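Local coordinates for flagellar protein FlgA (Thermotoga maritima, PDB 3FRN) that probably acts in the periplasm as a chaperone for assembly of the P-ring of the flagellar basal body, at residues Y43-R47 against D48-T52. Residues are numbered along the deposited sequence; the frame is centred on the assembly and turned at random.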
loop_
_atom_site.group_PDB
_atom_site.type_symbol
_atom_site.label_atom_id
_atom_site.label_comp_id
_atom_site.label_asym_id
_atom_site.label_seq_id
_atom_site.Cartn_x
_atom_site.Cartn_y
_atom_site.Cartn_z
ATOM N N TYR A 43 9.014 4.082 16.688
ATOM C CA TYR A 43 7.888 3.687 17.524
ATOM C C TYR A 43 6.699 4.601 17.283
ATOM O O TYR A 43 6.856 5.780 16.989
ATOM C CB TYR A 43 8.275 3.729 19.014
ATOM C CG TYR A 43 9.211 2.616 19.421
ATOM C CD1 TYR A 43 10.529 2.585 18.969
ATOM C CD2 TYR A 43 8.782 1.608 20.250
ATOM C CE1 TYR A 43 11.377 1.558 19.314
ATOM C CE2 TYR A 43 9.630 0.565 20.611
ATOM C CZ TYR A 43 10.925 0.554 20.128
ATOM O OH TYR A 43 11.773 -0.454 20.481
ATOM N N LEU A 44 5.501 4.057 17.431
ATOM C CA LEU A 44 4.307 4.868 17.322
ATOM C C LEU A 44 3.459 4.572 18.535
ATOM O O LEU A 44 2.935 3.473 18.654
ATOM C CB LEU A 44 3.553 4.490 16.056
ATOM C CG LEU A 44 2.805 5.544 15.254
ATOM C CD1 LEU A 44 3.753 6.562 14.634
ATOM C CD2 LEU A 44 2.008 4.838 14.184
ATOM N N VAL A 45 3.362 5.524 19.459
ATOM C CA VAL A 45 2.517 5.347 20.632
ATOM C C VAL A 45 1.088 5.712 20.261
ATOM O O VAL A 45 0.797 6.867 19.942
ATOM C CB VAL A 45 2.956 6.210 21.825
ATOM C CG1 VAL A 45 1.992 6.018 22.995
ATOM C CG2 VAL A 45 4.358 5.864 22.252
ATOM N N THR A 46 0.205 4.723 20.310
ATOM C CA THR A 46 -1.184 4.906 19.908
ATOM C C THR A 46 -2.108 5.157 21.096
ATOM O O THR A 46 -1.733 4.917 22.246
ATOM C CB THR A 46 -1.694 3.666 19.169
ATOM O OG1 THR A 46 -1.533 2.518 20.012
ATOM C CG2 THR A 46 -0.915 3.457 17.884
ATOM N N ARG A 47 -3.323 5.624 20.799
ATOM C CA ARG A 47 -4.357 5.852 21.802
ATOM C C ARG A 47 -4.845 4.541 22.390
ATOM O O ARG A 47 -5.243 4.489 23.558
ATOM C CB ARG A 47 -5.550 6.592 21.192
ATOM C CG ARG A 47 -5.220 7.945 20.617
ATOM C CD ARG A 47 -4.580 8.822 21.664
ATOM N NE ARG A 47 -4.232 10.128 21.125
ATOM C CZ ARG A 47 -4.936 11.234 21.320
ATOM N NH1 ARG A 47 -4.527 12.374 20.784
ATOM N NH2 ARG A 47 -6.046 11.201 22.044
ATOM N N ASP A 48 -4.833 3.494 21.567
ATOM C CA ASP A 48 -5.224 2.153 22.000
ATOM C C ASP A 48 -4.214 1.578 22.998
ATOM O O ASP A 48 -4.587 0.831 23.899
ATOM C CB ASP A 48 -5.379 1.225 20.795
ATOM C CG ASP A 48 -6.334 0.065 21.059
ATOM O OD1 ASP A 48 -6.146 -0.995 20.420
ATOM O OD2 ASP A 48 -7.271 0.208 21.886
ATOM N N LEU A 49 -2.941 1.930 22.833
ATOM C CA LEU A 49 -1.918 1.580 23.815
ATOM C C LEU A 49 -2.163 2.337 25.117
ATOM O O LEU A 49 -2.112 1.756 26.209
ATOM C CB LEU A 49 -0.513 1.888 23.284
ATOM C CG LEU A 49 0.634 1.317 24.127
ATOM C CD1 LEU A 49 0.587 -0.208 24.133
ATOM C CD2 LEU A 49 1.977 1.806 23.643
ATOM N N LEU A 50 -2.465 3.626 24.994
ATOM C CA LEU A 50 -2.670 4.469 26.163
ATOM C C LEU A 50 -3.944 4.119 26.915
ATOM O O LEU A 50 -3.980 4.226 28.138
ATOM C CB LEU A 50 -2.626 5.955 25.788
ATOM C CG LEU A 50 -1.247 6.479 25.346
ATOM C CD1 LEU A 50 -1.350 7.842 24.652
ATOM C CD2 LEU A 50 -0.266 6.542 26.523
ATOM N N ARG A 51 -4.976 3.681 26.193
ATOM C CA ARG A 51 -6.238 3.251 26.817
ATOM C C ARG A 51 -6.015 1.967 27.621
ATOM O O ARG A 51 -6.659 1.745 28.643
ATOM C CB ARG A 51 -7.339 3.052 25.757
ATOM C CG ARG A 51 -8.718 2.641 26.316
ATOM C CD ARG A 51 -9.672 2.188 25.192
ATOM N NE ARG A 51 -10.950 1.625 25.708
ATOM C CZ ARG A 51 -11.866 0.998 24.947
ATOM N NH1 ARG A 51 -11.651 0.846 23.632
ATOM N NH2 ARG A 51 -12.998 0.513 25.496
ATOM N N THR A 52 -5.082 1.133 27.160
ATOM C CA THR A 52 -4.734 -0.116 27.839
ATOM C C THR A 52 -3.874 0.120 29.079
ATOM O O THR A 52 -4.172 -0.408 30.158
ATOM C CB THR A 52 -3.977 -1.076 26.900
ATOM O OG1 THR A 52 -4.606 -1.088 25.615
ATOM C CG2 THR A 52 -3.973 -2.492 27.471
#
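Thr46 caps the helix 47-53 by accepting a bond from Leu49 N on its side-chain oxygen, OG1. This is an N-cap, made where strand 42-45 of the N-terminal domain leads into the helix. OG1 lies 3.2 Å from Leu49 N, and the N-H points at it with an angle of 149°. A chi1 of 57° sets OG1 between the backbone N and the carbonyl carbon of Thr46, which brings it to the N-H of Leu49. The CB of Leu49 packs against the same oxygen at 3.5 Å. An alanine here would lack OG1, and Leu49 N would probably lose its capping bond and keep the weak one to Thr46 O. That carbonyl oxygen takes a straighter bond from Leu50 N, at 3.1 Å. Arg51 N then bonds to Arg47 O at 2.8 Å and continues the helical pattern. Arg47 turns its guanidinium away from the helix, and its NH1 bonds to Pro62 O. One residue before the cap, Val45 meets the helix with CG1, which is anti to its backbone N (chi1 178°). The side chains of Val45 and Leu50 cross at about a right angle. Met35 of strand 35-37 touches both Val45 and Leu49, and Val65 and Ile67 also touch Val45. The nearest apolar approach between strand and helix is Val45 CG1 to Leu50 CG, at 4.0 Å.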